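Local coordinates for PixA inclusion body protein (Burkholderia cenocepacia, PDB 4LZK) that is of unknown function but belongs to the PixA family of inclusion body proteins, built on a beta-sandwich fold and assembled from several copies, at residues Lys75-Gly79 / Ala150-Gly154; Ile26-Lys32 / Gly94-Leu98; Glu156-Phe162 / Phe178-Ala184; Gln18-Ala24 / Asp80-Gly86. All coordinates share one frame. Residues are numbered along the deposited sequence.

Interaction 1: residues Lys75-Gly79 / Ala150-Gly154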
loop_
_atom_site.group_PDB
_atom_site.type_symbol
_atom_site.label_atom_id
_atom_site.label_comp_id
_atom_site.label_asym_id
_atom_site.label_seq_id
_atom_site.Cartn_x
_atom_site.Cartn_y
_atom_site.Cartn_z
ATOM N N LYS C 75 13.152 -3.776 -7.361
ATOM C CA LYS C 75 13.480 -3.588 -8.785
ATOM C C LYS C 75 14.597 -2.642 -8.858
ATOM O O LYS C 75 14.501 -1.557 -8.340
ATOM C CB LYS C 75 12.314 -3.036 -9.561
ATOM C CG LYS C 75 11.215 -4.037 -9.715
ATOM C CD LYS C 75 9.936 -3.338 -9.950
ATOM C CE LYS C 75 8.942 -4.178 -10.712
ATOM N NZ LYS C 75 9.151 -3.921 -12.176
ATOM N N LEU C 76 15.680 -3.018 -9.511
ATOM C CA LEU C 76 16.808 -2.120 -9.557
ATOM C C LEU C 76 17.571 -2.195 -10.926
ATOM O O LEU C 76 17.095 -2.819 -11.849
ATOM C CB LEU C 76 17.708 -2.365 -8.349
ATOM C CG LEU C 76 18.724 -3.529 -8.337
ATOM C CD1 LEU C 76 19.179 -3.889 -6.905
ATOM C CD2 LEU C 76 18.318 -4.762 -9.025
ATOM N N ASN C 77 18.679 -1.508 -11.031
ATOM C CA ASN C 77 19.473 -1.466 -12.269
ATOM C C ASN C 77 20.598 -2.501 -12.273
ATOM O O ASN C 77 21.290 -2.646 -11.261
ATOM C CB ASN C 77 20.047 -0.062 -12.522
ATOM C CG ASN C 77 19.045 1.042 -12.256
ATOM O OD1 ASN C 77 18.308 1.444 -13.178
ATOM N ND2 ASN C 77 19.008 1.559 -10.964
ATOM N N VAL C 78 20.777 -3.239 -13.382
ATOM C CA VAL C 78 22.025 -3.968 -13.527
ATOM C C VAL C 78 23.210 -3.047 -13.185
ATOM O O VAL C 78 23.310 -1.925 -13.686
ATOM C CB VAL C 78 22.172 -4.515 -14.959
ATOM C CG1 VAL C 78 23.560 -5.100 -15.188
ATOM C CG2 VAL C 78 21.093 -5.478 -15.231
ATOM N N GLY C 79 24.143 -3.506 -12.399
ATOM C CA GLY C 79 25.190 -2.657 -11.896
ATOM C C GLY C 79 25.080 -2.276 -10.422
ATOM O O GLY C 79 26.084 -2.059 -9.780
ATOM N N ALA C 150 23.855 -6.639 -8.795
ATOM C CA ALA C 150 23.012 -7.116 -9.884
ATOM C C ALA C 150 23.874 -7.221 -11.139
ATOM O O ALA C 150 24.485 -6.225 -11.520
ATOM C CB ALA C 150 21.848 -6.151 -10.134
ATOM N N LYS C 151 23.881 -8.357 -11.806
ATOM C CA LYS C 151 24.754 -8.505 -12.967
ATOM C C LYS C 151 24.064 -9.046 -14.186
ATOM O O LYS C 151 24.690 -9.082 -15.253
ATOM C CB LYS C 151 26.009 -9.356 -12.693
ATOM C CG LYS C 151 25.769 -10.603 -11.923
ATOM C CD LYS C 151 25.264 -11.710 -12.763
ATOM C CE LYS C 151 25.439 -13.069 -12.055
ATOM N NZ LYS C 151 24.844 -14.067 -13.011
ATOM N N SER C 152 22.829 -9.533 -14.048
ATOM C CA SER C 152 22.099 -9.902 -15.277
ATOM C C SER C 152 20.667 -9.395 -15.194
ATOM O O SER C 152 20.090 -9.321 -14.103
ATOM C CB SER C 152 22.143 -11.394 -15.514
ATOM O OG SER C 152 23.479 -11.933 -15.420
ATOM N N ALA C 153 20.081 -9.019 -16.347
ATOM C CA ALA C 153 18.705 -8.554 -16.364
ATOM C C ALA C 153 17.770 -9.712 -16.175
ATOM O O ALA C 153 18.102 -10.840 -16.570
ATOM C CB ALA C 153 18.392 -7.793 -17.657
ATOM N N GLY C 154 16.614 -9.466 -15.540
ATOM C CA GLY C 154 15.630 -10.480 -15.340
ATOM C C GLY C 154 15.094 -10.502 -13.906
ATOM O O GLY C 154 15.304 -9.549 -13.148
#
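The two segments run at a steep angle, their end-to-end directions 107° apart, and come closest where the CA atoms of Val78 and Ala150 lie 4.9 Å from each other. One near-linear backbone hydrogen bond joins them, from Gly79 N to Ala150 O at 2.9 Å. Gly79 has phi 106° and psi -31°, angles at which a side chain would collide with the preceding carbonyl; they fit the turn that leads from strand 72-76 into strand 81-88. Val78 lies against the backbone bend of 150-154: its CG1 is 4.1 Å from Lys151 C, and its CG2 is 3.8 Å from Ala153 N and 4.3 Å from Ala153 CB. On the inner side Ala150 CB meets Leu76 CD2 at 4.0 Å and Asn77 O at 3.7 Å, with Phe111 and Ala186 packed around the same methyl group. Asn77 turns away, its ND2 bonded to Asp80 and its OD1 to Ser106 of a neighbouring subunit. Two inter-strand connections thus meet at one end of a beta-sandwich, each passing from one sheet to the other.

Interaction 2: residues Ile26-Lys32 / Gly94-Leu98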
loop_
_atom_site.group_PDB
_atom_site.type_symbol
_atom_site.label_atom_id
_atom_site.label_comp_id
_atom_site.label_asym_id
_atom_site.label_seq_id
_atom_site.Cartn_x
_atom_site.Cartn_y
_atom_site.Cartn_z
ATOM N N ILE C 26 12.599 -9.146 11.281
ATOM C CA ILE C 26 11.896 -10.401 11.422
ATOM C C ILE C 26 11.117 -10.383 12.719
ATOM O O ILE C 26 11.665 -9.940 13.762
ATOM C CB ILE C 26 12.915 -11.568 11.450
ATOM C CG1 ILE C 26 13.595 -11.624 10.084
ATOM C CG2 ILE C 26 12.246 -12.917 11.812
ATOM C CD1 ILE C 26 15.015 -11.933 10.085
ATOM N N ASP C 27 9.843 -10.749 12.654
ATOM C CA ASP C 27 8.948 -10.850 13.844
ATOM C C ASP C 27 9.224 -12.224 14.545
ATOM O O ASP C 27 8.595 -13.253 14.267
ATOM C CB ASP C 27 7.502 -10.676 13.455
ATOM C CG ASP C 27 6.513 -10.604 14.677
ATOM O OD1 ASP C 27 6.892 -10.917 15.806
ATOM O OD2 ASP C 27 5.351 -10.228 14.454
ATOM N N THR C 28 10.227 -12.224 15.395
ATOM C CA THR C 28 10.704 -13.429 16.001
ATOM C C THR C 28 9.648 -14.027 16.921
ATOM O O THR C 28 9.545 -15.221 17.034
ATOM C CB THR C 28 12.079 -13.245 16.701
ATOM O OG1 THR C 28 12.023 -12.169 17.654
ATOM C CG2 THR C 28 13.141 -13.024 15.667
ATOM N N ASN C 29 8.850 -13.189 17.600
ATOM C CA ASN C 29 7.739 -13.699 18.424
ATOM C C ASN C 29 6.705 -14.462 17.611
ATOM O O ASN C 29 6.184 -15.486 18.037
ATOM C CB ASN C 29 7.104 -12.586 19.215
ATOM C CG ASN C 29 8.014 -12.117 20.365
ATOM O OD1 ASN C 29 8.879 -12.863 20.814
ATOM N ND2 ASN C 29 7.832 -10.879 20.813
ATOM N N TYR C 30 6.399 -13.971 16.439
ATOM C CA TYR C 30 5.500 -14.646 15.567
ATOM C C TYR C 30 6.053 -16.008 15.125
ATOM O O TYR C 30 5.315 -17.047 15.126
ATOM C CB TYR C 30 5.196 -13.782 14.352
ATOM C CG TYR C 30 4.284 -14.524 13.429
ATOM C CD1 TYR C 30 3.152 -15.151 13.942
ATOM C CD2 TYR C 30 4.572 -14.687 12.074
ATOM C CE1 TYR C 30 2.323 -15.885 13.135
ATOM C CE2 TYR C 30 3.736 -15.410 11.260
ATOM C CZ TYR C 30 2.603 -16.004 11.797
ATOM O OH TYR C 30 1.730 -16.740 11.022
ATOM N N ILE C 31 7.340 -16.045 14.763
ATOM C CA ILE C 31 7.976 -17.286 14.364
ATOM C C ILE C 31 7.924 -18.334 15.474
ATOM O O ILE C 31 7.616 -19.506 15.265
ATOM C CB ILE C 31 9.503 -17.077 14.065
ATOM C CG1 ILE C 31 9.731 -16.021 12.987
ATOM C CG2 ILE C 31 10.143 -18.345 13.607
ATOM C CD1 ILE C 31 8.821 -16.156 11.893
ATOM N N LYS C 32 8.272 -17.911 16.651
ATOM C CA LYS C 32 8.365 -18.832 17.776
ATOM C C LYS C 32 6.985 -19.430 18.086
ATOM O O LYS C 32 6.896 -20.620 18.416
ATOM C CB LYS C 32 8.938 -18.103 19.028
ATOM C CG LYS C 32 10.439 -17.983 18.997
ATOM C CD LYS C 32 11.058 -17.368 20.277
ATOM C CE LYS C 32 10.329 -16.137 20.706
ATOM N NZ LYS C 32 10.974 -15.382 21.848
ATOM N N GLY C 94 17.174 -8.814 22.257
ATOM C CA GLY C 94 16.649 -9.942 23.041
ATOM C C GLY C 94 16.782 -11.211 22.228
ATOM O O GLY C 94 17.910 -11.754 22.122
ATOM N N ASP C 95 15.707 -11.647 21.587
ATOM C CA ASP C 95 15.872 -12.659 20.523
ATOM C C ASP C 95 16.777 -11.987 19.476
ATOM O O ASP C 95 16.791 -10.756 19.367
ATOM C CB ASP C 95 14.572 -13.018 19.794
ATOM C CG ASP C 95 13.401 -13.449 20.713
ATOM O OD1 ASP C 95 13.645 -14.114 21.742
ATOM O OD2 ASP C 95 12.199 -13.165 20.318
ATOM N N ALA C 96 17.580 -12.760 18.760
ATOM C CA ALA C 96 18.380 -12.181 17.650
ATOM C C ALA C 96 18.074 -13.042 16.418
ATOM O O ALA C 96 18.000 -14.300 16.527
ATOM C CB ALA C 96 19.814 -12.267 17.958
ATOM N N ALA C 97 17.892 -12.414 15.274
ATOM C CA ALA C 97 17.755 -13.139 14.043
ATOM C C ALA C 97 18.989 -12.802 13.241
ATOM O O ALA C 97 19.212 -11.624 12.931
ATOM C CB ALA C 97 16.547 -12.687 13.300
ATOM N N LEU C 98 19.807 -13.790 12.963
ATOM C CA LEU C 98 21.106 -13.568 12.314
ATOM C C LEU C 98 21.171 -14.357 11.010
ATOM O O LEU C 98 21.169 -15.558 11.007
ATOM C CB LEU C 98 22.195 -14.022 13.242
ATOM C CG LEU C 98 22.211 -13.248 14.563
ATOM C CD1 LEU C 98 23.227 -13.903 15.454
ATOM C CD2 LEU C 98 22.605 -11.822 14.345
#
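A single carboxylate, that of Asp95, gathers two side chains one helical turn apart on one face of a short helix. Thr28 OG1 donates a hydrogen bond to Asp95 OD2 at 2.8 Å, and Lys32 NZ bridges both Asp95 OD1 and Asp95 OD2 at 3.0 Å, in a salt bridge whose hydrogen bonds are weak. A further weak bond runs from Lys32 NZ to Asn29 OD1 at 3.4 Å, so the ammonium group faces the carboxylate and the amide oxygen. Beneath this polar group the contact turns apolar: Ala97 CB packs 3.6 Å from Ile26 CD1 and 4.2 Å from Thr28 CG2. Ala96 and Leu98 point away, as expected in a strand whose intervening residue faces the helix. The neighbouring strand 154-167 extends the surface, with Phe162 against Ile26 and Thr166 beside Lys32. At the helix start, Asp27 OD1 accepts from Tyr30 N at 3.2 Å, and Asp27 O receives Ile31 N at 3.1 Å. Asp27 is therefore a classic N-cap, in a strand-to-helix connection laid against the edge of a beta-sandwich sheet.

Interaction 3: residues Glu156-Phe162 / Phe178-Ala184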
loop_
_atom_site.group_PDB
_atom_site.type_symbol
_atom_site.label_atom_id
_atom_site.label_comp_id
_atom_site.label_asym_id
_atom_site.label_seq_id
_atom_site.Cartn_x
_atom_site.Cartn_y
_atom_site.Cartn_z
ATOM N N GLU C 156 14.579 -12.648 -10.255
ATOM C CA GLU C 156 15.151 -13.702 -9.384
ATOM C C GLU C 156 14.379 -13.788 -8.049
ATOM O O GLU C 156 14.035 -12.773 -7.501
ATOM C CB GLU C 156 16.630 -13.440 -9.085
ATOM C CG GLU C 156 17.319 -14.604 -8.363
ATOM C CD GLU C 156 18.844 -14.426 -8.133
ATOM O OE1 GLU C 156 19.402 -13.379 -8.513
ATOM O OE2 GLU C 156 19.449 -15.406 -7.594
ATOM N N TYR C 157 14.158 -14.988 -7.578
ATOM C CA TYR C 157 13.758 -15.201 -6.208
ATOM C C TYR C 157 14.971 -15.729 -5.430
ATOM O O TYR C 157 15.585 -16.655 -5.868
ATOM C CB TYR C 157 12.546 -16.137 -6.081
ATOM C CG TYR C 157 11.352 -15.799 -6.986
ATOM C CD1 TYR C 157 11.218 -14.540 -7.612
ATOM C CD2 TYR C 157 10.344 -16.729 -7.228
ATOM C CE1 TYR C 157 10.157 -14.259 -8.511
ATOM C CE2 TYR C 157 9.250 -16.428 -8.085
ATOM C CZ TYR C 157 9.169 -15.219 -8.746
ATOM O OH TYR C 157 8.062 -14.921 -9.576
ATOM N N LEU C 158 15.252 -15.123 -4.273
ATOM C CA LEU C 158 16.325 -15.462 -3.361
ATOM C C LEU C 158 15.823 -16.055 -2.064
ATOM O O LEU C 158 14.785 -15.599 -1.535
ATOM C CB LEU C 158 17.027 -14.164 -3.024
ATOM C CG LEU C 158 17.505 -13.574 -4.350
ATOM C CD1 LEU C 158 16.944 -12.201 -4.681
ATOM C CD2 LEU C 158 18.991 -13.657 -4.421
ATOM N N ALA C 159 16.491 -17.124 -1.556
ATOM C CA ALA C 159 16.242 -17.610 -0.260
ATOM C C ALA C 159 17.258 -17.081 0.719
ATOM O O ALA C 159 18.458 -17.232 0.458
ATOM C CB ALA C 159 16.282 -19.130 -0.279
ATOM N N THR C 160 16.828 -16.525 1.834
ATOM C CA THR C 160 17.756 -16.033 2.873
ATOM C C THR C 160 17.508 -16.887 4.128
ATOM O O THR C 160 16.366 -16.923 4.639
ATOM C CB THR C 160 17.508 -14.581 3.175
ATOM O OG1 THR C 160 17.741 -13.774 1.967
ATOM C CG2 THR C 160 18.399 -14.129 4.308
ATOM N N SER C 161 18.540 -17.559 4.621
ATOM C CA SER C 161 18.450 -18.398 5.782
ATOM C C SER C 161 19.083 -17.685 7.002
ATOM O O SER C 161 20.063 -16.965 6.870
ATOM C CB SER C 161 19.197 -19.694 5.562
ATOM O OG SER C 161 18.654 -20.356 4.454
ATOM N N PHE C 162 18.446 -17.816 8.151
ATOM C CA PHE C 162 18.877 -17.142 9.347
ATOM C C PHE C 162 18.705 -18.018 10.559
ATOM O O PHE C 162 17.887 -18.925 10.613
ATOM C CB PHE C 162 18.131 -15.824 9.543
ATOM C CG PHE C 162 16.661 -15.962 9.908
ATOM C CD1 PHE C 162 15.665 -16.041 8.913
ATOM C CD2 PHE C 162 16.231 -15.896 11.230
ATOM C CE1 PHE C 162 14.354 -16.117 9.244
ATOM C CE2 PHE C 162 14.883 -15.995 11.536
ATOM C CZ PHE C 162 13.959 -16.084 10.555
ATOM N N PHE C 178 15.924 -21.003 9.924
ATOM C CA PHE C 178 14.773 -20.695 9.142
ATOM C C PHE C 178 15.188 -19.996 7.850
ATOM O O PHE C 178 16.295 -19.546 7.754
ATOM C CB PHE C 178 13.857 -19.699 9.888
ATOM C CG PHE C 178 13.311 -20.196 11.172
ATOM C CD1 PHE C 178 12.157 -20.881 11.221
ATOM C CD2 PHE C 178 13.963 -19.925 12.359
ATOM C CE1 PHE C 178 11.587 -21.324 12.447
ATOM C CE2 PHE C 178 13.433 -20.349 13.572
ATOM C CZ PHE C 178 12.236 -21.053 13.628
ATOM N N PHE C 179 14.316 -20.044 6.797
ATOM C CA PHE C 179 14.512 -19.251 5.638
ATOM C C PHE C 179 13.237 -18.711 5.049
ATOM O O PHE C 179 12.151 -19.312 5.216
ATOM C CB PHE C 179 15.257 -20.034 4.569
ATOM C CG PHE C 179 14.389 -20.985 3.781
ATOM C CD1 PHE C 179 14.133 -22.239 4.261
ATOM C CD2 PHE C 179 13.929 -20.651 2.498
ATOM C CE1 PHE C 179 13.340 -23.147 3.521
ATOM C CE2 PHE C 179 13.126 -21.542 1.788
ATOM C CZ PHE C 179 12.867 -22.817 2.300
ATOM N N TRP C 180 13.355 -17.583 4.362
ATOM C CA TRP C 180 12.227 -17.019 3.638
ATOM C C TRP C 180 12.679 -16.696 2.212
ATOM O O TRP C 180 13.912 -16.639 1.913
ATOM C CB TRP C 180 11.717 -15.780 4.283
ATOM C CG TRP C 180 12.478 -14.489 3.996
ATOM C CD1 TRP C 180 12.174 -13.586 3.013
ATOM C CD2 TRP C 180 13.603 -13.951 4.682
ATOM N NE1 TRP C 180 13.000 -12.551 3.063
ATOM C CE2 TRP C 180 13.950 -12.739 4.024
ATOM C CE3 TRP C 180 14.369 -14.357 5.766
ATOM C CZ2 TRP C 180 15.020 -11.926 4.438
ATOM C CZ3 TRP C 180 15.429 -13.565 6.170
ATOM C CH2 TRP C 180 15.762 -12.366 5.509
ATOM N N VAL C 181 11.720 -16.513 1.322
ATOM C CA VAL C 181 12.026 -16.220 -0.037
ATOM C C VAL C 181 11.521 -14.858 -0.341
ATOM O O VAL C 181 10.393 -14.499 0.060
ATOM C CB VAL C 181 11.357 -17.254 -0.944
ATOM C CG1 VAL C 181 11.543 -16.974 -2.398
ATOM C CG2 VAL C 181 11.838 -18.645 -0.588
ATOM N N TRP C 182 12.318 -14.081 -1.067
ATOM C CA TRP C 182 11.953 -12.767 -1.490
ATOM C C TRP C 182 12.239 -12.637 -2.966
ATOM O O TRP C 182 12.880 -13.512 -3.545
ATOM C CB TRP C 182 12.668 -11.723 -0.635
ATOM C CG TRP C 182 14.125 -11.792 -0.489
ATOM C CD1 TRP C 182 14.842 -12.621 0.295
ATOM C CD2 TRP C 182 15.085 -10.889 -1.100
ATOM N NE1 TRP C 182 16.203 -12.363 0.174
ATOM C CE2 TRP C 182 16.386 -11.290 -0.644
ATOM C CE3 TRP C 182 14.975 -9.811 -1.983
ATOM C CZ2 TRP C 182 17.531 -10.681 -1.058
ATOM C CZ3 TRP C 182 16.113 -9.185 -2.399
ATOM C CH2 TRP C 182 17.405 -9.623 -1.938
ATOM N N GLN C 183 11.814 -11.555 -3.575
ATOM C CA GLN C 183 11.826 -11.424 -5.032
ATOM C C GLN C 183 12.456 -10.093 -5.455
ATOM O O GLN C 183 12.277 -9.042 -4.812
ATOM C CB GLN C 183 10.368 -11.493 -5.610
ATOM C CG GLN C 183 9.566 -12.644 -5.074
ATOM C CD GLN C 183 8.078 -12.611 -5.465
ATOM O OE1 GLN C 183 7.449 -11.567 -5.449
ATOM N NE2 GLN C 183 7.533 -13.778 -5.801
ATOM N N ALA C 184 13.232 -10.154 -6.529
ATOM C CA ALA C 184 13.926 -9.003 -7.021
ATOM C C ALA C 184 14.051 -9.135 -8.578
ATOM O O ALA C 184 13.868 -10.232 -9.129
ATOM C CB ALA C 184 15.268 -8.921 -6.372
#
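This is the body of a long antiparallel beta hairpin, its strands crossing at 158° with axes 4.6 Å apart, and it forms the middle of one sheet of the sandwich. On the face carrying Leu158, Thr160 and Phe162, small or branched side chains fit against large rings. Leu158 lies over the indole of Trp182, its CD1 3.8 Å from the six-membered-ring centroid, and Thr160 CB sits 3.7 Å above the corresponding centroid of Trp180. Further along, Phe178 CB covers the Phe162 ring, 4.0 Å from its centroid, while the two phenyl rings are slid apart with centroids 5.7 Å from each other. Phe162, Phe178 and Trp180 form an aromatic cluster, with Ala24 and Met55 of the other sheet packed onto Trp180. On the opposite face Ala159 CB fits between Phe179 CD2 at 3.9 Å and Val181 CG2 at 4.5 Å, and Gln183 CG lies over Tyr157, whose hydroxyl bonds Leu76 of a neighbouring subunit. At its edge the Trp182 indole donates from NE1 to Thr160 OG1, 2.8 Å away.

Interaction 4: residues Gln18-Ala24 / Asp80-Gly86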
loop_
_atom_site.group_PDB
_atom_site.type_symbol
_atom_site.label_atom_id
_atom_site.label_comp_id
_atom_site.label_asym_id
_atom_site.label_seq_id
_atom_site.Cartn_x
_atom_site.Cartn_y
_atom_site.Cartn_z
ATOM N N GLN C 18 24.356 2.346 -8.211
ATOM C CA GLN C 18 23.930 2.686 -6.832
ATOM C C GLN C 18 24.365 1.590 -5.837
ATOM O O GLN C 18 24.758 0.474 -6.230
ATOM C CB GLN C 18 22.402 2.876 -6.812
ATOM C CG GLN C 18 21.848 3.893 -7.806
ATOM C CD GLN C 18 22.343 5.314 -7.515
ATOM O OE1 GLN C 18 22.266 5.769 -6.413
ATOM N NE2 GLN C 18 22.874 5.982 -8.511
ATOM N N SER C 19 24.425 1.935 -4.557
ATOM C CA SER C 19 24.657 0.998 -3.462
ATOM C C SER C 19 23.448 1.054 -2.530
ATOM O O SER C 19 23.244 2.044 -1.863
ATOM C CB SER C 19 25.842 1.407 -2.660
ATOM O OG SER C 19 26.901 1.576 -3.543
ATOM N N ILE C 20 22.662 -0.002 -2.537
ATOM C CA ILE C 20 21.386 -0.059 -1.889
ATOM C C ILE C 20 21.546 -0.870 -0.600
ATOM O O ILE C 20 22.116 -1.908 -0.586
ATOM C CB ILE C 20 20.423 -0.809 -2.787
ATOM C CG1 ILE C 20 20.338 -0.076 -4.129
ATOM C CG2 ILE C 20 19.070 -0.855 -2.111
ATOM C CD1 ILE C 20 19.776 -1.016 -5.199
ATOM N N GLN C 21 21.104 -0.319 0.492
ATOM C CA GLN C 21 21.104 -1.048 1.708
ATOM C C GLN C 21 19.749 -1.676 1.947
ATOM O O GLN C 21 18.697 -1.011 1.841
ATOM C CB GLN C 21 21.417 -0.070 2.861
ATOM C CG GLN C 21 22.741 0.681 2.819
ATOM C CD GLN C 21 22.665 1.931 3.728
ATOM O OE1 GLN C 21 21.841 2.858 3.488
ATOM N NE2 GLN C 21 23.504 1.986 4.701
ATOM N N ILE C 22 19.753 -2.948 2.376
ATOM C CA ILE C 22 18.525 -3.617 2.554
ATOM C C ILE C 22 18.502 -4.143 3.992
ATOM O O ILE C 22 19.474 -4.696 4.391
ATOM C CB ILE C 22 18.308 -4.799 1.541
ATOM C CG1 ILE C 22 18.338 -4.359 0.071
ATOM C CG2 ILE C 22 17.036 -5.542 1.867
ATOM C CD1 ILE C 22 18.455 -5.567 -0.870
ATOM N N LEU C 23 17.393 -3.956 4.722
ATOM C CA LEU C 23 17.220 -4.468 6.067
ATOM C C LEU C 23 16.029 -5.397 6.137
ATOM O O LEU C 23 14.847 -5.016 5.844
ATOM C CB LEU C 23 17.146 -3.329 7.111
ATOM C CG LEU C 23 17.194 -3.778 8.581
ATOM C CD1 LEU C 23 18.567 -4.360 8.911
ATOM C CD2 LEU C 23 16.822 -2.599 9.464
ATOM N N ALA C 24 16.268 -6.614 6.589
ATOM C CA ALA C 24 15.197 -7.515 6.870
ATOM C C ALA C 24 14.935 -7.472 8.360
ATOM O O ALA C 24 15.834 -7.640 9.125
ATOM C CB ALA C 24 15.461 -8.981 6.402
ATOM N N ASP C 80 23.854 -2.166 -9.895
ATOM C CA ASP C 80 23.618 -1.730 -8.536
ATOM C C ASP C 80 24.137 -2.791 -7.583
ATOM O O ASP C 80 23.911 -4.000 -7.786
ATOM C CB ASP C 80 22.130 -1.475 -8.290
ATOM C CG ASP C 80 21.595 -0.208 -9.084
ATOM O OD1 ASP C 80 22.463 0.501 -9.720
ATOM O OD2 ASP C 80 20.340 0.025 -9.105
ATOM N N LYS C 81 24.831 -2.313 -6.551
ATOM C CA LYS C 81 25.263 -3.119 -5.453
ATOM C C LYS C 81 24.163 -3.229 -4.381
ATOM O O LYS C 81 23.375 -2.309 -4.212
ATOM C CB LYS C 81 26.496 -2.475 -4.817
ATOM C CG LYS C 81 27.529 -2.134 -5.899
ATOM C CD LYS C 81 28.963 -1.942 -5.386
ATOM C CE LYS C 81 29.351 -0.461 -5.161
ATOM N NZ LYS C 81 30.524 -0.355 -4.229
ATOM N N VAL C 82 24.111 -4.347 -3.670
ATOM C CA VAL C 82 23.109 -4.477 -2.574
ATOM C C VAL C 82 23.828 -4.986 -1.336
ATOM O O VAL C 82 24.926 -5.565 -1.467
ATOM C CB VAL C 82 21.930 -5.359 -2.901
ATOM C CG1 VAL C 82 21.105 -4.785 -4.037
ATOM C CG2 VAL C 82 22.385 -6.792 -3.214
ATOM N N SER C 83 23.337 -4.621 -0.173
ATOM C CA SER C 83 23.960 -5.059 1.065
ATOM C C SER C 83 22.804 -5.350 1.989
ATOM O O SER C 83 21.994 -4.451 2.262
ATOM C CB SER C 83 24.869 -3.983 1.649
ATOM O OG SER C 83 25.409 -4.449 2.929
ATOM N N LEU C 84 22.721 -6.611 2.440
ATOM C CA LEU C 84 21.579 -7.146 3.152
ATOM C C LEU C 84 21.990 -7.449 4.593
ATOM O O LEU C 84 23.025 -8.099 4.819
ATOM C CB LEU C 84 21.026 -8.411 2.499
ATOM C CG LEU C 84 19.972 -9.180 3.269
ATOM C CD1 LEU C 84 18.644 -8.353 3.282
ATOM C CD2 LEU C 84 19.721 -10.549 2.696
HETATM N N MSE C 85 21.173 -6.987 5.517
HETATM C CA MSE C 85 21.306 -7.293 6.956
HETATM C C MSE C 85 19.996 -7.679 7.519
HETATM O O MSE C 85 18.959 -7.372 6.938
HETATM C CB MSE C 85 21.869 -6.075 7.730
HETATM C CG MSE C 85 23.118 -5.550 7.119
HETATM SE SE MSE C 85 23.970 -4.068 8.131
HETATM C CE MSE C 85 24.436 -5.099 9.717
ATOM N N GLY C 86 20.011 -8.379 8.686
ATOM C CA GLY C 86 18.780 -8.851 9.288
ATOM C C GLY C 86 18.766 -8.541 10.777
ATOM O O GLY C 86 19.801 -8.573 11.440
#
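Ile22 lies at the apolar centre of this pair, its CG2 3.5 Å from Leu84 CD1 and its CD1 4.0 Å from Val82 CB. Ile20 continues the row, with CD1 4.2 Å from Val82 CG1 and 3.9 Å from Asp80 CB. Ala24 completes this face, which looks into the interior, where Leu72, Leu74 and Leu76 of strand 72-76 and Met55 pack against it. The backbones beneath run parallel, 20° apart, with axes 4.6 Å from each other. Each of Ile20, Ile22 and Ala24 donates its N to the O of Lys81, Ser83 and Met85 respectively, at 2.9, 2.7 and 2.8 Å. In return Ile20 O accepts a weak bond from Ser83 N at 3.0 Å, and Ile22 O accepts from Met85 N at 3.1 Å. This ladder is the parallel pair within the otherwise antiparallel five-stranded sheet of the beta-sandwich, with strands 53-57 and 142-149 flanking it. On the reverse face Leu23 CD1 touches CB of Met85, a selenomethionine, at 3.9 Å; Leu23 and Met85 also pack against Val25 and Ala90 of a neighbouring subunit. Farther along that face, at Gln21 and Ser83 and then Ser19 and Lys81, the surface becomes polar, with Lys81 CE 3.6 Å from Ser19 OG. At the open end Lys81 N donates to Gln18 O at 2.8 Å, and Gln18 N to Asp80 OD1 at 3.0 Å, while Asp80 OD2 receives Asn77 ND2.

From the N terminus, strand 19-26 enters interaction 4 and runs on into the helix of interaction 2. Interaction 4 closes first, when 80-86 returns beside 18-24 after a loop of 55 residues; interaction 2 crosses it, opening at 26-32 and closing at 94-98. Interaction 1 opens at 75-79, inside both loops, and closes at 150-154, so it crosses them as well. Interaction 3 follows in series as a local hairpin. Interactions 1 and 2 lie on opposite sides of the chain's centre, their centres about 31 Å apart. Interactions 3 and 4 each pair strands within one of the two sheets, and the sheets meet where the contacts touch, with Trp180 CH2 3.5 Å from Ala24 CB.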